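Local coordinates for protein 6-phospho-beta-d glycosidase (Streptococcus pyogenes, PDB 5FOO) that probably hydrolyses 6-phosphorylated beta-glucosides as a family 1 glycoside hydrolase, and binds the cyclophellitol probe 6-phosphocyclophellitol in its active-site pocket, at residues A[54-59]-A[98-102]; A[77-83]-A[145-149]; A[110-114]-A[156-160]; A[132-136]-A[191-196]; A[139-143]-A[199-203]. The protein carries 1 engineered substitution. All coordinates share one frame; numbering follows the deposited sequence.

Interaction 1: A[54-59]-A[98-102]; sequences AYHQIE and YYNRV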
# COMPACT_ATOMS: atom_id res chain seq x y z
N ALA A 54 17.44 -6.93 -0.44
CA ALA A 54 17.42 -6.05 -1.61
C ALA A 54 18.51 -4.95 -1.55
O ALA A 54 18.96 -4.46 -2.61
CB ALA A 54 16.05 -5.46 -1.82
N TYR A 55 18.96 -4.56 -0.36
CA TYR A 55 20.10 -3.68 -0.29
C TYR A 55 21.26 -4.17 -1.22
O TYR A 55 21.87 -3.37 -1.97
CB TYR A 55 20.58 -3.41 1.14
CG TYR A 55 21.75 -2.43 1.16
CD1 TYR A 55 21.53 -1.07 1.11
CD2 TYR A 55 23.08 -2.88 1.17
CE1 TYR A 55 22.60 -0.17 1.05
CE2 TYR A 55 24.14 -1.99 1.16
CZ TYR A 55 23.89 -0.63 1.09
OH TYR A 55 24.93 0.32 1.07
N HIS A 56 21.52 -5.49 -1.18
CA HIS A 56 22.57 -6.09 -1.96
C HIS A 56 22.08 -6.59 -3.31
O HIS A 56 22.79 -6.45 -4.30
CB HIS A 56 23.21 -7.22 -1.17
CG HIS A 56 23.89 -6.78 0.09
ND1 HIS A 56 23.42 -7.12 1.34
CD2 HIS A 56 25.04 -6.10 0.30
CE1 HIS A 56 24.24 -6.62 2.26
NE2 HIS A 56 25.23 -6.00 1.65
N GLN A 57 20.89 -7.14 -3.40
CA GLN A 57 20.44 -7.86 -4.59
C GLN A 57 19.49 -7.15 -5.54
O GLN A 57 18.98 -7.77 -6.45
CB GLN A 57 19.78 -9.17 -4.12
CG GLN A 57 20.77 -10.11 -3.43
CD GLN A 57 20.23 -11.54 -3.37
OE1 GLN A 57 19.86 -12.12 -4.39
NE2 GLN A 57 20.12 -12.10 -2.17
N ILE A 58 19.22 -5.87 -5.36
CA ILE A 58 18.29 -5.18 -6.23
C ILE A 58 18.65 -5.32 -7.71
O ILE A 58 17.75 -5.59 -8.55
CB ILE A 58 18.03 -3.70 -5.78
CG1 ILE A 58 16.82 -3.13 -6.53
CG2 ILE A 58 19.26 -2.85 -5.98
CD1 ILE A 58 15.53 -3.86 -6.30
N GLU A 59 19.92 -5.17 -8.05
CA GLU A 59 20.31 -5.25 -9.48
C GLU A 59 20.02 -6.64 -10.03
O GLU A 59 19.33 -6.76 -11.04
CB GLU A 59 21.82 -5.02 -9.71
CG GLU A 59 22.28 -3.60 -9.59
CD GLU A 59 22.60 -3.19 -8.18
OE1 GLU A 59 22.37 -3.98 -7.20
OE2 GLU A 59 23.06 -2.03 -8.06
N TYR A 98 22.25 4.45 -2.80
CA TYR A 98 21.38 3.24 -2.84
C TYR A 98 20.15 3.42 -3.76
O TYR A 98 19.89 2.58 -4.61
CB TYR A 98 20.94 2.70 -1.44
CG TYR A 98 20.04 1.51 -1.62
CD1 TYR A 98 20.55 0.30 -2.08
CD2 TYR A 98 18.67 1.61 -1.44
CE1 TYR A 98 19.72 -0.78 -2.33
CE2 TYR A 98 17.84 0.53 -1.67
CZ TYR A 98 18.37 -0.66 -2.11
OH TYR A 98 17.53 -1.73 -2.38
N TYR A 99 19.42 4.51 -3.64
CA TYR A 99 18.20 4.70 -4.45
C TYR A 99 18.58 5.02 -5.93
O TYR A 99 17.88 4.61 -6.89
CB TYR A 99 17.22 5.70 -3.77
CG TYR A 99 16.61 5.06 -2.54
CD1 TYR A 99 15.78 3.95 -2.67
CD2 TYR A 99 16.90 5.53 -1.23
CE1 TYR A 99 15.26 3.32 -1.57
CE2 TYR A 99 16.38 4.90 -0.11
CZ TYR A 99 15.58 3.79 -0.29
OH TYR A 99 15.09 3.11 0.80
N ASN A 100 19.76 5.61 -6.12
CA ASN A 100 20.27 5.75 -7.49
C ASN A 100 20.55 4.37 -8.12
O ASN A 100 20.21 4.17 -9.28
CB ASN A 100 21.43 6.72 -7.57
CG ASN A 100 20.97 8.18 -7.64
OD1 ASN A 100 19.94 8.47 -8.27
ND2 ASN A 100 21.70 9.09 -6.96
N ARG A 101 21.08 3.41 -7.34
CA ARG A 101 21.29 2.02 -7.82
C ARG A 101 19.94 1.40 -8.21
O ARG A 101 19.80 0.90 -9.30
CB ARG A 101 21.99 1.12 -6.77
CG ARG A 101 23.50 1.21 -6.65
CD ARG A 101 24.08 0.39 -5.46
NE ARG A 101 23.59 -1.00 -5.44
CZ ARG A 101 23.29 -1.72 -4.33
NH1 ARG A 101 23.46 -1.22 -3.12
NH2 ARG A 101 22.85 -2.94 -4.44
N VAL A 102 18.93 1.50 -7.33
CA VAL A 102 17.63 0.94 -7.60
C VAL A 102 17.03 1.50 -8.91
O VAL A 102 16.53 0.78 -9.78
CB VAL A 102 16.60 1.26 -6.45
CG1 VAL A 102 15.26 0.69 -6.81
CG2 VAL A 102 17.04 0.72 -5.11
O HOH W 1 24.43 1.48 -2.18
O HOH W 2 22.14 -0.03 -10.24

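Interaction 2: A[77-83]-A[145-149]; sequences IQWTRLI and FSKVC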
# COMPACT_ATOMS: atom_id res chain seq x y z
N ILE A 77 10.87 4.41 -1.15
CA ILE A 77 12.07 5.05 -0.58
C ILE A 77 11.77 5.27 0.90
O ILE A 77 10.70 5.83 1.26
CB ILE A 77 12.39 6.40 -1.29
CG1 ILE A 77 12.77 6.20 -2.76
CG2 ILE A 77 13.47 7.19 -0.57
CD1 ILE A 77 12.92 7.50 -3.57
N GLN A 78 12.71 4.83 1.73
CA GLN A 78 12.67 5.01 3.21
C GLN A 78 13.24 6.33 3.60
O GLN A 78 14.40 6.55 3.39
CB GLN A 78 13.42 3.92 3.94
CG GLN A 78 12.76 2.54 3.76
CD GLN A 78 13.27 1.51 4.77
OE1 GLN A 78 12.91 1.55 5.93
NE2 GLN A 78 14.08 0.58 4.30
N TRP A 79 12.40 7.18 4.19
CA TRP A 79 12.79 8.37 4.89
C TRP A 79 13.98 8.11 5.83
O TRP A 79 14.94 8.91 5.91
CB TRP A 79 11.55 8.81 5.67
CG TRP A 79 11.52 10.19 6.17
CD1 TRP A 79 12.54 11.10 6.17
CD2 TRP A 79 10.37 10.85 6.78
NE1 TRP A 79 12.12 12.28 6.75
CE2 TRP A 79 10.79 12.16 7.12
CE3 TRP A 79 9.03 10.45 7.06
CZ2 TRP A 79 9.94 13.06 7.74
CZ3 TRP A 79 8.20 11.34 7.66
CH2 TRP A 79 8.66 12.64 8.02
N THR A 80 13.94 6.97 6.52
CA THR A 80 14.96 6.58 7.46
C THR A 80 16.29 6.20 6.82
O THR A 80 17.28 6.17 7.51
CB THR A 80 14.51 5.39 8.34
OG1 THR A 80 14.11 4.27 7.52
CG2 THR A 80 13.40 5.83 9.26
N ARG A 81 16.33 5.93 5.50
CA ARG A 81 17.60 5.68 4.75
C ARG A 81 18.10 6.93 4.04
O ARG A 81 19.27 7.19 4.04
CB ARG A 81 17.41 4.56 3.70
CG ARG A 81 18.66 4.24 2.93
CD ARG A 81 18.47 3.10 1.99
NE ARG A 81 18.18 1.84 2.63
CZ ARG A 81 19.02 1.09 3.32
NH1 ARG A 81 20.25 1.45 3.49
NH2 ARG A 81 18.60 -0.10 3.85
N LEU A 82 17.21 7.67 3.40
CA LEU A 82 17.64 8.81 2.54
C LEU A 82 18.09 10.04 3.33
O LEU A 82 18.97 10.77 2.89
CB LEU A 82 16.54 9.24 1.59
CG LEU A 82 16.94 10.30 0.54
CD1 LEU A 82 18.21 9.87 -0.26
CD2 LEU A 82 15.76 10.50 -0.40
N ILE A 83 17.47 10.29 4.49
CA ILE A 83 17.69 11.51 5.21
C ILE A 83 18.61 11.36 6.41
O ILE A 83 18.53 10.40 7.16
CB ILE A 83 16.34 12.14 5.61
CG1 ILE A 83 15.50 12.49 4.38
CG2 ILE A 83 16.57 13.39 6.48
CD1 ILE A 83 16.17 13.43 3.36
N PHE A 145 11.49 15.89 2.92
CA PHE A 145 11.97 14.60 2.41
C PHE A 145 11.52 14.35 0.95
O PHE A 145 12.32 13.92 0.13
CB PHE A 145 11.51 13.46 3.35
CG PHE A 145 11.43 12.12 2.74
CD1 PHE A 145 12.57 11.49 2.27
CD2 PHE A 145 10.22 11.41 2.74
CE1 PHE A 145 12.50 10.22 1.76
CE2 PHE A 145 10.16 10.16 2.20
CZ PHE A 145 11.29 9.56 1.72
N SER A 146 10.25 14.59 0.67
CA SER A 146 9.69 14.35 -0.68
C SER A 146 10.41 15.22 -1.71
O SER A 146 10.73 14.72 -2.82
CB SER A 146 8.16 14.52 -0.73
OG SER A 146 7.79 15.92 -0.74
N LYS A 147 10.69 16.48 -1.35
CA LYS A 147 11.44 17.38 -2.23
C LYS A 147 12.85 16.85 -2.55
O LYS A 147 13.29 16.91 -3.70
CB LYS A 147 11.63 18.75 -1.61
CG LYS A 147 10.53 19.75 -1.73
CD LYS A 147 11.16 21.13 -1.40
CE LYS A 147 10.20 22.27 -1.59
NZ LYS A 147 9.35 22.48 -0.38
N VAL A 148 13.57 16.33 -1.54
CA VAL A 148 14.85 15.67 -1.85
C VAL A 148 14.63 14.61 -2.92
O VAL A 148 15.33 14.61 -3.92
CB VAL A 148 15.56 15.07 -0.59
CG1 VAL A 148 16.79 14.31 -0.95
CG2 VAL A 148 15.93 16.18 0.42
N CYS A 149 13.64 13.71 -2.71
CA CYS A 149 13.36 12.62 -3.65
C CYS A 149 13.10 13.15 -5.09
O CYS A 149 13.71 12.72 -6.05
CB CYS A 149 12.18 11.81 -3.20
SG CYS A 149 12.51 10.85 -1.68

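Interaction 3: A[110-114]-A[156-160]; sequences GIRPV and RVKDW. With EDO (1,2-ethanediol), chain H; EDO (1,2-ethanediol), chain I.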
# COMPACT_ATOMS: atom_id res chain seq x y z
N GLY A 110 14.88 -2.02 -18.66
CA GLY A 110 13.60 -1.65 -19.27
C GLY A 110 12.34 -1.72 -18.36
O GLY A 110 11.24 -1.95 -18.83
N ILE A 111 12.55 -1.56 -17.06
CA ILE A 111 11.48 -1.57 -16.05
C ILE A 111 11.17 -0.14 -15.65
O ILE A 111 12.04 0.59 -15.21
CB ILE A 111 11.90 -2.47 -14.86
CG1 ILE A 111 11.95 -3.94 -15.34
CG2 ILE A 111 10.92 -2.40 -13.67
CD1 ILE A 111 12.54 -4.88 -14.30
N ARG A 112 9.94 0.26 -15.84
CA ARG A 112 9.46 1.51 -15.31
C ARG A 112 9.51 1.53 -13.73
O ARG A 112 8.85 0.72 -13.10
CB ARG A 112 8.02 1.72 -15.74
CG ARG A 112 7.40 3.05 -15.25
CD ARG A 112 5.94 3.12 -15.65
NE ARG A 112 5.79 3.35 -17.08
CZ ARG A 112 6.04 4.51 -17.70
NH1 ARG A 112 6.38 5.61 -17.05
NH2 ARG A 112 5.91 4.58 -19.02
N PRO A 113 10.31 2.42 -13.13
CA PRO A 113 10.35 2.49 -11.68
C PRO A 113 9.17 3.29 -11.13
O PRO A 113 8.92 4.40 -11.59
CB PRO A 113 11.66 3.20 -11.41
CG PRO A 113 11.86 4.12 -12.63
CD PRO A 113 11.26 3.36 -13.77
N VAL A 114 8.45 2.73 -10.16
CA VAL A 114 7.25 3.35 -9.60
C VAL A 114 7.52 3.53 -8.13
O VAL A 114 7.75 2.54 -7.42
CB VAL A 114 6.03 2.41 -9.80
CG1 VAL A 114 4.72 2.99 -9.20
CG2 VAL A 114 5.90 2.13 -11.31
N ARG A 156 14.63 10.75 -13.59
CA ARG A 156 14.45 9.36 -14.05
C ARG A 156 13.16 8.67 -13.63
O ARG A 156 12.61 7.84 -14.36
CB ARG A 156 15.64 8.52 -13.64
CG ARG A 156 16.92 8.77 -14.50
CD ARG A 156 18.17 8.32 -13.72
NE ARG A 156 18.24 9.20 -12.54
CZ ARG A 156 18.79 8.94 -11.34
NH1 ARG A 156 19.32 7.74 -11.04
NH2 ARG A 156 18.73 9.90 -10.40
N VAL A 157 12.70 8.97 -12.42
CA VAL A 157 11.38 8.51 -11.97
C VAL A 157 10.29 9.52 -12.36
O VAL A 157 10.35 10.71 -11.96
CB VAL A 157 11.34 8.35 -10.43
CG1 VAL A 157 9.95 7.92 -9.96
CG2 VAL A 157 12.43 7.40 -9.97
N LYS A 158 9.31 9.03 -13.10
CA LYS A 158 8.17 9.80 -13.53
C LYS A 158 6.85 9.38 -12.90
O LYS A 158 5.79 9.89 -13.28
CB LYS A 158 8.03 9.65 -15.06
CG LYS A 158 9.23 10.16 -15.87
CD LYS A 158 9.89 11.42 -15.34
CE LYS A 158 10.81 12.10 -16.38
NZ LYS A 158 11.51 13.30 -15.88
N ASP A 159 6.90 8.44 -11.96
CA ASP A 159 5.70 7.83 -11.41
C ASP A 159 5.85 7.72 -9.91
O ASP A 159 6.60 6.89 -9.42
CB ASP A 159 5.51 6.45 -12.00
CG ASP A 159 5.12 6.49 -13.47
OD1 ASP A 159 3.94 6.75 -13.82
OD2 ASP A 159 6.05 6.20 -14.26
N TRP A 160 5.12 8.58 -9.21
CA TRP A 160 5.33 8.80 -7.82
C TRP A 160 4.01 8.56 -7.03
O TRP A 160 2.93 8.90 -7.51
CB TRP A 160 5.77 10.24 -7.62
CG TRP A 160 7.10 10.59 -8.11
CD1 TRP A 160 7.39 11.21 -9.31
CD2 TRP A 160 8.34 10.39 -7.45
NE1 TRP A 160 8.75 11.40 -9.42
CE2 TRP A 160 9.36 10.93 -8.29
CE3 TRP A 160 8.71 9.78 -6.26
CZ2 TRP A 160 10.71 10.88 -7.94
CZ3 TRP A 160 10.06 9.78 -5.91
CH2 TRP A 160 11.03 10.29 -6.77
C1 EDO H . 4.50 8.10 -16.72
O1 EDO H . 3.31 7.59 -16.14
C2 EDO H . 4.41 9.57 -16.97
O2 EDO H . 3.32 10.00 -16.20
C1 EDO I . 5.29 -0.02 -18.53
O1 EDO I . 6.07 1.14 -18.74
C2 EDO I . 4.62 -0.44 -19.84
O2 EDO I . 3.94 0.71 -20.35
O HOH W 3 8.72 6.19 -13.67

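Interaction 4: A[132-136]-A[191-196]; sequences GWESK and QVAYNL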
# COMPACT_ATOMS: atom_id res chain seq x y z
N GLY A 132 4.77 11.97 15.88
CA GLY A 132 4.69 11.36 14.56
C GLY A 132 3.71 12.06 13.65
O GLY A 132 3.70 13.28 13.57
N TRP A 133 2.86 11.28 12.97
CA TRP A 133 1.84 11.85 12.11
C TRP A 133 0.81 12.71 12.87
O TRP A 133 -0.03 13.40 12.25
CB TRP A 133 1.12 10.74 11.33
CG TRP A 133 2.03 10.01 10.38
CD1 TRP A 133 2.40 8.72 10.46
CD2 TRP A 133 2.71 10.56 9.24
NE1 TRP A 133 3.24 8.39 9.41
CE2 TRP A 133 3.45 9.50 8.65
CE3 TRP A 133 2.74 11.81 8.64
CZ2 TRP A 133 4.21 9.66 7.49
CZ3 TRP A 133 3.51 11.99 7.45
CH2 TRP A 133 4.23 10.92 6.90
N GLU A 134 0.84 12.66 14.21
CA GLU A 134 -0.03 13.58 14.97
C GLU A 134 0.47 14.98 14.80
O GLU A 134 -0.27 15.87 15.04
CB GLU A 134 -0.09 13.25 16.46
CG GLU A 134 -0.52 11.84 16.82
CD GLU A 134 0.04 11.44 18.19
OE1 GLU A 134 0.06 12.31 19.06
OE2 GLU A 134 0.50 10.32 18.37
N SER A 135 1.70 15.18 14.34
CA SER A 135 2.22 16.54 14.28
C SER A 135 2.28 17.14 12.88
O SER A 135 2.89 16.53 11.95
CB SER A 135 3.60 16.57 14.89
OG SER A 135 4.31 17.68 14.37
N LYS A 136 1.72 18.35 12.74
CA LYS A 136 1.84 19.07 11.46
C LYS A 136 3.25 19.53 11.14
O LYS A 136 3.59 19.73 9.96
CB LYS A 136 0.83 20.19 11.39
CG LYS A 136 -0.61 19.62 11.43
CD LYS A 136 -1.69 20.73 11.44
CE LYS A 136 -3.07 20.10 11.45
NZ LYS A 136 -4.11 21.13 11.22
N GLN A 191 -7.18 12.74 13.82
CA GLN A 191 -6.30 13.84 13.48
C GLN A 191 -5.17 13.30 12.55
O GLN A 191 -4.84 13.95 11.56
CB GLN A 191 -5.73 14.52 14.76
CG GLN A 191 -4.84 15.72 14.47
CD GLN A 191 -5.60 16.89 13.86
OE1 GLN A 191 -6.58 17.34 14.44
NE2 GLN A 191 -5.13 17.42 12.70
N VAL A 192 -4.61 12.14 12.86
CA VAL A 192 -3.65 11.47 11.98
C VAL A 192 -4.18 11.30 10.55
O VAL A 192 -3.43 11.57 9.61
CB VAL A 192 -3.14 10.16 12.59
CG1 VAL A 192 -2.38 9.26 11.62
CG2 VAL A 192 -2.17 10.49 13.75
N ALA A 193 -5.45 10.88 10.40
CA ALA A 193 -6.06 10.75 9.10
C ALA A 193 -6.09 12.09 8.34
O ALA A 193 -5.68 12.16 7.18
CB ALA A 193 -7.44 10.18 9.21
N TYR A 194 -6.53 13.16 9.01
CA TYR A 194 -6.47 14.49 8.38
C TYR A 194 -5.01 14.85 8.00
O TYR A 194 -4.76 15.37 6.90
CB TYR A 194 -7.06 15.56 9.28
CG TYR A 194 -6.86 16.97 8.80
CD1 TYR A 194 -5.74 17.66 9.11
CD2 TYR A 194 -7.82 17.60 8.02
CE1 TYR A 194 -5.55 18.97 8.66
CE2 TYR A 194 -7.67 18.90 7.56
CZ TYR A 194 -6.52 19.57 7.86
OH TYR A 194 -6.40 20.81 7.39
N ASN A 195 -4.07 14.55 8.90
CA ASN A 195 -2.70 14.97 8.69
C ASN A 195 -2.07 14.21 7.51
O ASN A 195 -1.32 14.79 6.72
CB ASN A 195 -1.85 14.83 9.95
CG ASN A 195 -2.18 15.88 11.02
OD1 ASN A 195 -2.96 16.83 10.82
ND2 ASN A 195 -1.57 15.70 12.17
N LEU A 196 -2.42 12.93 7.35
CA LEU A 196 -1.96 12.14 6.18
C LEU A 196 -2.49 12.65 4.84
O LEU A 196 -1.75 12.71 3.82
CB LEU A 196 -2.28 10.67 6.40
CG LEU A 196 -1.40 10.05 7.46
CD1 LEU A 196 -2.02 8.72 7.87
CD2 LEU A 196 0.01 9.80 6.97

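Interaction 5: A[139-143]-A[199-203]; sequences VDLFV and ATAKV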
# COMPACT_ATOMS: atom_id res chain seq x y z
N VAL A 139 4.62 16.53 9.34
CA VAL A 139 4.11 16.61 7.97
C VAL A 139 5.00 17.49 7.13
O VAL A 139 5.32 17.15 5.99
CB VAL A 139 2.70 17.16 7.92
CG1 VAL A 139 2.33 17.64 6.51
CG2 VAL A 139 1.76 16.05 8.36
N ASP A 140 5.41 18.62 7.68
CA ASP A 140 6.35 19.51 6.95
C ASP A 140 7.69 18.85 6.71
O ASP A 140 8.25 19.04 5.68
CB ASP A 140 6.57 20.84 7.69
CG ASP A 140 5.38 21.79 7.55
OD1 ASP A 140 4.63 21.74 6.56
OD2 ASP A 140 5.18 22.62 8.43
N LEU A 141 8.21 18.09 7.68
CA LEU A 141 9.47 17.40 7.48
C LEU A 141 9.34 16.27 6.38
O LEU A 141 10.27 16.01 5.60
CB LEU A 141 9.97 16.83 8.80
CG LEU A 141 10.21 17.80 9.95
CD1 LEU A 141 10.77 17.09 11.16
CD2 LEU A 141 11.13 18.94 9.53
N PHE A 142 8.17 15.63 6.33
CA PHE A 142 7.88 14.66 5.27
C PHE A 142 7.93 15.33 3.88
O PHE A 142 8.50 14.80 2.92
CB PHE A 142 6.53 13.97 5.55
CG PHE A 142 6.07 13.01 4.51
CD1 PHE A 142 6.78 11.87 4.25
CD2 PHE A 142 4.86 13.20 3.88
CE1 PHE A 142 6.34 10.97 3.34
CE2 PHE A 142 4.43 12.31 2.94
CZ PHE A 142 5.17 11.21 2.66
N VAL A 143 7.39 16.52 3.80
CA VAL A 143 7.44 17.32 2.56
C VAL A 143 8.85 17.63 2.16
O VAL A 143 9.19 17.53 1.00
CB VAL A 143 6.64 18.65 2.69
CG1 VAL A 143 6.84 19.58 1.48
CG2 VAL A 143 5.16 18.35 2.90
N ALA A 199 -0.76 15.94 4.21
CA ALA A 199 0.57 15.58 3.68
C ALA A 199 0.55 15.17 2.22
O ALA A 199 1.44 15.51 1.49
CB ALA A 199 1.19 14.49 4.51
N THR A 200 -0.47 14.45 1.81
CA THR A 200 -0.64 14.05 0.42
C THR A 200 -0.69 15.31 -0.49
O THR A 200 0.05 15.40 -1.49
CB THR A 200 -1.89 13.23 0.22
OG1 THR A 200 -1.88 12.07 1.07
CG2 THR A 200 -1.99 12.72 -1.24
N ALA A 201 -1.51 16.27 -0.10
CA ALA A 201 -1.70 17.50 -0.87
C ALA A 201 -0.45 18.39 -0.87
O ALA A 201 -0.10 18.94 -1.91
CB ALA A 201 -2.90 18.27 -0.34
N LYS A 202 0.24 18.49 0.26
CA LYS A 202 1.48 19.20 0.33
C LYS A 202 2.63 18.58 -0.47
O LYS A 202 3.45 19.30 -1.05
CB LYS A 202 1.91 19.43 1.77
CG LYS A 202 0.95 20.37 2.48
CD LYS A 202 1.51 20.85 3.81
CE LYS A 202 2.15 22.20 3.56
NZ LYS A 202 2.80 22.70 4.78
N VAL A 203 2.69 17.25 -0.52
CA VAL A 203 3.72 16.59 -1.30
C VAL A 203 3.42 16.81 -2.79
O VAL A 203 4.34 17.06 -3.60
CB VAL A 203 3.89 15.09 -0.94
CG1 VAL A 203 4.81 14.42 -1.93
CG2 VAL A 203 4.53 15.03 0.46

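Interaction 1: A[54-59]-A[98-102]
Helix 54-59 runs beside helix 98-102, with Y55 level with Y98 and I58 with V102; the short axes approach to 9.7 Å and their directions differ by 29°. These are successive outer helices of the (beta/alpha)8 barrel, the helices that follow strands 9-13 and 72-76. R101 takes E59 side-on with NE and NH2: NE to OE2 is 2.9 Å and NH2 to OE1 3.0 Å, each oxygen using its syn lone pair, with the two flat groups only 7° from coplanar. A bend in the arginine chain (chi3 51°) turns the far end of the guanidinium to the backbone of helix 54-59, where Y55 O accepts from both NH2 (2.7 Å) and NH1 (2.9 Å). NH1 also lies over the centre of one face of the Y55 ring, although this cation-pi pair is long and at most weakly attractive. The Y55 and Y98 rings are nearly parallel but slid apart, their centroids separated by 5.1 Å; beyond them the Y55 hydroxyl bonds to D94. Deeper in, I58 CG1 meets both methyls of V102. A water donates to E59 OE2 (3.1 Å) and to R101 O (2.7 Å).

Interaction 2: A[77-83]-A[145-149]
F145 lies flat against W79, joining helix 136-153 to the segment that leaves strand 72-76 in the (beta/alpha)8 barrel. The contact is wholly buried and has no hydrogen bond across it. It is an offset stack: the phenyl ring and the five-membered ring of the indole have planes 6° apart and centroids 4.4 Å apart. Both side chains swing opposite their own backbone nitrogens, W79 with chi1 -163° and F145 with chi1 157°, and this lets each ring slide back over the stem of the other residue. From outside the two segments F86 meets the indole edge-to-face.

Aliphatic groups pack round the phenyl ring. I83 CG1 comes within 3.7 Å of F145 CD1, and I77 CG2 sits 3.9 Å from F145 CE1. L82 uses one branch alone: CD2 reaches F145 CE1, V148 CG1 and, at 3.5 Å, the sulfur of C149, which also receives I77 CD1. I83 sends CD1 on toward V148 CG2, so V148 gives CG1 to L82 and CG2 to I83. Q78, at the N-cap position of the short helix 79-82, points away from this core and bonds instead to E20. The stack is completed by a reciprocal pair of CH-pi contacts: W79 CA stands over the phenyl face, 3.9 Å from its centroid, while F145 CB stands over the indole five-membered ring, also 3.9 Å from its centroid.

Interaction 3: A[110-114]-A[156-160]
The salt bridge between R112 and D159 is made by one nitrogen, with the guanidinium and carboxylate planes at right angles (90°). R112 NH1 donates to D159 OD2 at 2.9 Å, meeting the syn lone pair and staying near its own guanidinium plane. The arginine starts out extended and turns at chi3 (-73°), which carries NH1 across to the aspartate while NE turns to a 1,2-ethanediol, 2.8 Å from that molecule's O1. A second ethanediol donates to D159 OD1, which is also bonded to Y293; both diols probably come from the crystallisation liquor. Between the backbones a water does the joining: it donates to P113 O at 2.8 Å and to D159 OD2 at 2.7 Å, and accepts from K158 N at 3.0 Å. D159 OD2 is therefore held by both the arginine and the water. On the apolar side the proline ring meets V157, with P113 CG 4.3 Å from V157 CG2. Where the backbones come close, V114 CA lies 3.6 Å from D159 O. The two segments lead into the neighbouring parallel strands 112-116 and 159-161, at the N-terminal end of a (beta/alpha)8 TIM barrel, the pole away from the active site in this fold.

Interaction 4: A[132-136]-A[191-196]
The loop that enters helix 136-153 of the (beta/alpha)8 barrel packs on the next outer helix, 186-208, through W133, E134 and K136 on one side and V192, N195 and L196 on the other. N195 makes the polar link. Its ND2 donates to W133 O at 2.8 Å in a nearly straight bond (169°), the carbonyl lying in the amide plane. The orientation of that amide is fixed from its other end: Q191 NE2, one turn earlier in the helix, donates to N195 OD1 at 2.9 Å, coming from above the carbonyl plane rather than on a lone pair, while Q191 OE1 accepts from Q277 N. L196 puts CD2 over the face of W133, 3.8 Å from the centroid of the six-membered ring, a CH-pi contact. V192 divides its methyls, CG1 on W133 CB (3.8 Å) and CG2 on E134 CG (3.7 Å); the glutamate's carboxylate goes on to Y174. K136 runs extended past Q191 and N195, and its ammonium group forms a salt bridge with E282, which also bonds the Y194 hydroxyl. Along the way K136 CE passes 3.3 Å from N195 OD1.

Interaction 5: A[139-143]-A[199-203]
V139, F142 and V143 of one helix meet A199, K202 and V203 of the next. Segments 139-143 and 199-203 run in roughly the same direction, their axes 9.5 Å apart and crossing at -32°, with V139 level with A199 and V143 with V203.

Most of the contact is apolar. A199 offers a small side chain against which both V139 and F142 pack: V139 CG1 and F142 CD2 each lie 3.9 Å from A199 CB. F142, whose CG stands opposite its backbone nitrogen (chi1 177°), directs the CD2-CE2 side of its ring toward helix 199-203, where CE2 is 3.7 Å from V203 CG2. The same methyl, V203 CG2, lies 4.2 Å from V143 CG2. V143 CG2 in turn rests 3.6 Å from K202 CB, so the base of the lysine belongs to the hydrophobic layer.

The charged part involves D140 and K202. K202 NZ donates to D140 OD1 at 2.7 Å, a salt bridge in which NZ meets OD1 nearly in line with its C-O bond. The lysine bends at chi3 (96°), well off a staggered value, and this brings the ammonium group to an aspartate whose own side chain starts out away from helix 199-203.

Both helices belong to the outer layer of the (beta/alpha)8 barrel, following strands 112-116 and 159-161. F142 also meets W133 edge-to-face and approaches the rings of W79 and H163, while the K202 side chain also touches L285 of helix 280-288.

Interactions 1, 2, 4 and 5 involve the first four outer helices of the barrel, while interaction 3 joins two of its strands. Interactions 1 and 2 meet where Y99 OH lies 3.1 Å from Q78 N, probably hydrogen-bonded; interactions 1 and 3 meet at N100 OD1 and R156 NH2, 2.8 Å apart. Interactions 2 and 5 share helix 136-153, and interactions 4 and 5 share helix 186-208, with centres 10 Å apart; W133 CH2 packs on F142 CG at 3.7 Å, and W79 reaches both. None touches the bound 6-phosphocyclophellitol: the side chains of Q78, V114 and L196 lie about 12, 13 and 14 Å from it, outside a pocket that includes H119, N164 and E165.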